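Local coordinates for uncharacterized protein gp49 (Pseudomonas phage YuA, PDB 3PES) that is of unknown function but folds as a small three-stranded antiparallel sheet followed by a C-terminal helix, at residues 51-54 and 55-59; 66-69 and 70-73. One frame throughout, in Å; residues are numbered along the deposited sequence.

Interaction 1. Residues 51-54 and 55-59; sequences VRDR and RGRPA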
loop_
_atom_site.group_PDB
_atom_site.type_symbol
_atom_site.label_atom_id
_atom_site.label_comp_id
_atom_site.label_asym_id
_atom_site.label_seq_id
_atom_site.Cartn_x
_atom_site.Cartn_y
_atom_site.Cartn_z
ATOM N N VAL A 51 6.851 5.030 5.794
ATOM C CA VAL A 51 6.689 6.459 6.015
ATOM C C VAL A 51 8.046 7.146 5.860
ATOM O O VAL A 51 9.053 6.668 6.407
ATOM C CB VAL A 51 6.050 6.769 7.389
ATOM C CG1 VAL A 51 5.634 8.233 7.433
ATOM C CG2 VAL A 51 4.852 5.877 7.675
ATOM N N ARG A 52 8.071 8.256 5.132
ATOM C CA ARG A 52 9.290 9.044 4.914
ATOM C C ARG A 52 8.967 10.514 5.126
ATOM O O ARG A 52 7.804 10.910 5.097
ATOM C CB ARG A 52 9.823 8.837 3.489
ATOM C CG ARG A 52 10.086 7.386 3.119
ATOM C CD ARG A 52 11.335 6.827 3.754
ATOM N NE ARG A 52 11.611 5.479 3.275
ATOM C CZ ARG A 52 12.136 5.186 2.085
ATOM N NH1 ARG A 52 12.477 6.138 1.228
ATOM N NH2 ARG A 52 12.328 3.920 1.760
ATOM N N ASP A 53 9.994 11.338 5.321
ATOM C CA ASP A 53 9.785 12.790 5.234
ATOM C C ASP A 53 9.663 13.217 3.772
ATOM O O ASP A 53 9.773 12.386 2.865
ATOM C CB ASP A 53 10.845 13.604 6.009
ATOM C CG ASP A 53 12.221 13.615 5.349
ATOM O OD1 ASP A 53 12.386 13.200 4.183
ATOM O OD2 ASP A 53 13.154 14.085 6.028
ATOM N N ARG A 54 9.422 14.502 3.544
ATOM C CA ARG A 54 9.166 14.977 2.191
ATOM C C ARG A 54 10.376 14.864 1.252
ATOM O O ARG A 54 10.244 14.999 0.036
ATOM C CB ARG A 54 8.629 16.403 2.222
ATOM C CG ARG A 54 9.643 17.413 2.737
ATOM C CD ARG A 54 9.101 18.832 2.688
ATOM N NE ARG A 54 8.928 19.321 1.317
ATOM C CZ ARG A 54 9.905 19.773 0.523
ATOM N NH1 ARG A 54 9.610 20.180 -0.696
ATOM N NH2 ARG A 54 11.173 19.815 0.926
ATOM N N ARG A 55 11.553 14.636 1.817
ATOM C CA ARG A 55 12.752 14.391 0.995
ATOM C C ARG A 55 13.016 12.901 0.780
ATOM O O ARG A 55 14.024 12.523 0.179
ATOM C CB ARG A 55 13.965 15.067 1.612
ATOM C CG ARG A 55 13.939 16.552 1.340
ATOM C CD ARG A 55 14.854 17.323 2.236
ATOM N NE ARG A 55 16.250 17.024 1.948
ATOM C CZ ARG A 55 17.267 17.661 2.506
ATOM N NH1 ARG A 55 17.053 18.625 3.403
ATOM N NH2 ARG A 55 18.496 17.325 2.185
ATOM N N GLY A 56 12.101 12.064 1.246
ATOM C CA GLY A 56 12.249 10.611 1.096
ATOM C C GLY A 56 13.167 9.980 2.139
ATOM O O GLY A 56 13.499 8.792 2.037
ATOM N N ARG A 57 13.573 10.748 3.150
ATOM C CA ARG A 57 14.449 10.240 4.211
ATOM C C ARG A 57 13.637 9.455 5.239
ATOM O O ARG A 57 12.436 9.690 5.381
ATOM C CB ARG A 57 15.196 11.394 4.883
ATOM C CG ARG A 57 16.097 12.176 3.923
ATOM C CD ARG A 57 16.808 13.332 4.598
ATOM N NE ARG A 57 15.889 14.356 5.077
ATOM C CZ ARG A 57 16.275 15.529 5.576
ATOM N NH1 ARG A 57 17.566 15.831 5.666
ATOM N NH2 ARG A 57 15.364 16.407 5.990
ATOM N N PRO A 58 14.292 8.534 5.967
ATOM C CA PRO A 58 13.584 7.797 7.037
ATOM C C PRO A 58 12.924 8.722 8.046
ATOM O O PRO A 58 13.451 9.790 8.344
ATOM C CB PRO A 58 14.699 6.992 7.708
ATOM C CG PRO A 58 15.745 6.859 6.637
ATOM C CD PRO A 58 15.701 8.094 5.832
ATOM N N ALA A 59 11.757 8.316 8.544
ATOM C CA ALA A 59 11.007 9.111 9.506
ATOM C C ALA A 59 10.589 8.228 10.680
ATOM O O ALA A 59 9.398 7.987 10.891
ATOM C CB ALA A 59 9.807 9.787 8.843
HETATM O O HOH W 1 10.885 5.757 7.980
#
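Asp53 and Arg57 close a tight reversal at the end of strand 46-52, a type I beta turn from Asp53 to Gly56 continued as a G1-type beta bulge. Two backbone bonds define it: Gly56 N donates to Asp53 O, and Asp53 N donates to Arg57 O at 2.9 Å. Gly56 takes the positive phi (81°) that this bulge requires.

The Asp53 carboxylate braces the loop from within. Its first torsion (72°) sets CG between the backbone N and the carbonyl carbon, folding the group back over the turn. OD1 then accepts Arg55 N at 2.9 Å, which makes an Asx turn, and also Arg57 N at 2.9 Å, the two donors coming from opposite faces of the carboxylate plane. OD2 offers its syn lone pair to Arg57 NE at 2.9 Å in a salt bridge, with a weaker bond to NH2; the carboxylate and guanidinium planes lie 45° apart. Arg57 in turn lays NH1 over the centre of the Arg55 guanidinium, 3.6 Å above its plane.

On the strand side, Arg52 bends at its second torsion and brings NH1 to Gly56 O at 3.0 Å, while its NH2 forms a salt bridge with Glu50. Ala59, the N-cap residue of helix 60-63, turns its CB toward the backbone of Arg52 and Asp53, and a water bridges its N to Val51 O.

Interaction 2. Residues 66-69 and 70-73; sequences LTEA and ERER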
loop_
_atom_site.group_PDB
_atom_site.type_symbol
_atom_site.label_atom_id
_atom_site.label_comp_id
_atom_site.label_asym_id
_atom_site.label_seq_id
_atom_site.Cartn_x
_atom_site.Cartn_y
_atom_site.Cartn_z
ATOM N N LEU A 66 2.388 5.603 13.987
ATOM C CA LEU A 66 1.423 4.770 13.304
ATOM C C LEU A 66 0.629 3.963 14.314
ATOM O O LEU A 66 1.173 3.364 15.246
ATOM C CB LEU A 66 2.100 3.836 12.307
ATOM C CG LEU A 66 2.610 4.420 10.992
ATOM C CD1 LEU A 66 3.497 3.390 10.325
ATOM C CD2 LEU A 66 1.462 4.801 10.067
ATOM N N THR A 67 -0.674 3.968 14.131
ATOM C CA THR A 67 -1.530 3.027 14.841
ATOM C C THR A 67 -1.959 1.956 13.856
ATOM O O THR A 67 -1.815 2.124 12.650
ATOM C CB THR A 67 -2.778 3.722 15.344
ATOM O OG1 THR A 67 -3.466 4.294 14.227
ATOM C CG2 THR A 67 -2.425 4.812 16.360
ATOM N N GLU A 68 -2.507 0.852 14.343
ATOM C CA GLU A 68 -3.045 -0.146 13.429
ATOM C C GLU A 68 -4.130 0.433 12.534
ATOM O O GLU A 68 -4.232 0.072 11.372
ATOM C CB GLU A 68 -3.538 -1.379 14.186
ATOM C CG GLU A 68 -2.396 -2.194 14.801
ATOM C CD GLU A 68 -1.293 -2.606 13.826
ATOM O OE1 GLU A 68 -1.588 -2.953 12.659
ATOM O OE2 GLU A 68 -0.111 -2.591 14.232
ATOM N N ALA A 69 -4.939 1.346 13.070
ATOM C CA ALA A 69 -5.969 2.003 12.243
ATOM C C ALA A 69 -5.352 2.768 11.072
ATOM O O ALA A 69 -5.834 2.694 9.940
ATOM C CB ALA A 69 -6.821 2.941 13.103
ATOM N N GLU A 70 -4.290 3.508 11.360
ATOM C CA GLU A 70 -3.585 4.251 10.330
ATOM C C GLU A 70 -2.924 3.332 9.312
ATOM O O GLU A 70 -2.947 3.608 8.103
ATOM C CB GLU A 70 -2.571 5.191 10.976
ATOM C CG GLU A 70 -3.191 6.486 11.501
ATOM C CD GLU A 70 -3.747 7.376 10.390
ATOM O OE1 GLU A 70 -4.924 7.183 10.011
ATOM O OE2 GLU A 70 -3.021 8.282 9.906
ATOM N N ARG A 71 -2.339 2.233 9.783
ATOM C CA ARG A 71 -1.710 1.291 8.871
ATOM C C ARG A 71 -2.743 0.730 7.903
ATOM O O ARG A 71 -2.453 0.546 6.732
ATOM C CB ARG A 71 -0.983 0.181 9.636
ATOM C CG ARG A 71 0.244 0.667 10.412
ATOM C CD ARG A 71 0.843 -0.461 11.255
ATOM N NE ARG A 71 1.874 0.002 12.182
ATOM C CZ ARG A 71 3.168 0.032 11.905
ATOM N NH1 ARG A 71 3.598 -0.369 10.713
ATOM N NH2 ARG A 71 4.025 0.472 12.827
ATOM N N GLU A 72 -3.942 0.425 8.410
ATOM C CA GLU A 72 -4.994 -0.129 7.574
ATOM C C GLU A 72 -5.469 0.896 6.529
ATOM O O GLU A 72 -5.645 0.571 5.353
ATOM C CB GLU A 72 -6.145 -0.595 8.445
ATOM C CG GLU A 72 -7.294 -1.188 7.682
ATOM C CD GLU A 72 -8.400 -1.645 8.594
ATOM O OE1 GLU A 72 -8.396 -1.272 9.790
ATOM O OE2 GLU A 72 -9.288 -2.370 8.114
ATOM N N ARG A 73 -5.632 2.145 6.953
ATOM C CA ARG A 73 -6.029 3.221 6.045
ATOM C C ARG A 73 -4.969 3.449 4.972
ATOM O O ARG A 73 -5.277 3.543 3.796
ATOM C CB ARG A 73 -6.273 4.512 6.832
ATOM C CG ARG A 73 -6.765 5.666 5.956
ATOM C CD ARG A 73 -6.825 7.008 6.719
ATOM N NE ARG A 73 -5.515 7.491 7.176
ATOM C CZ ARG A 73 -4.586 8.055 6.400
ATOM N NH1 ARG A 73 -4.765 8.169 5.087
ATOM N NH2 ARG A 73 -3.442 8.440 6.942
HETATM O O HOH W 2 3.885 2.303 15.261
HETATM O O HOH W 3 0.937 0.386 14.791
HETATM O O HOH W 4 -8.502 2.096 9.454
#
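From Thr67 onward the backbone winds into the first turn of helix 68-82, with Arg71 N, Glu72 N and Arg73 N donating to Thr67 O, Glu68 O and Ala69 O at 2.9 to 3.0 Å. Thr67 is the N-cap. A first torsion of 58° places OG1 where it accepts Glu70 N at 3.1 Å, in a nearly straight bond (162°), and so gives a first-turn amide a side-chain acceptor, the classic role of an N-cap hydroxyl.

Leu66, just ahead of the cap, lies across Arg71 at about a right angle: CD1 sits over the centre of one guanidinium face, 3.7 Å from CZ. Leu66 and Arg71 hold the N' and N4 positions, the pair that a hydrophobic staple would join, but here the leucine methyl rests on a guanidinium face. Around the guanidinium, one water links Arg71 NH2 to Leu66 O, and a second joins NE to both Leu66 O and Glu68 OE2. The direct approach of Glu68 OE2 to Arg71 NE is long at 3.9 Å and is electrostatic, since no N-H is aimed at the oxygen.

Farther along, Arg73 grips Glu70 side-on, NE to OE1 at 2.9 Å and NH2 to OE2 at 3.0 Å, both oxygens in the guanidinium plane. Asp10 takes Arg73 NH1, and Ala13 N donates to Glu70 OE2, tying the helix to strand 6-12 and to the turn that follows it.

Both interactions show how side chains finish the ends of secondary-structure elements, one where a strand stops and the other where a helix starts. Interaction 1 is partly buried, with Val51 and Ala59 buried and Arg54, Arg55 and Arg57 exposed; interaction 2 lies on the surface. In 51-59 a single carboxylate satisfies backbone amides around a turn, whereas in 66-73 a hydroxyl caps the helix and the carboxylates mainly pair with arginines or water. The two follow in series along the chain, separated by helix 60-63, yet they touch where Val51 CG2 packs on Leu66 CD1 at 3.9 Å, bringing the edge strand against the residue that leads into the long helix.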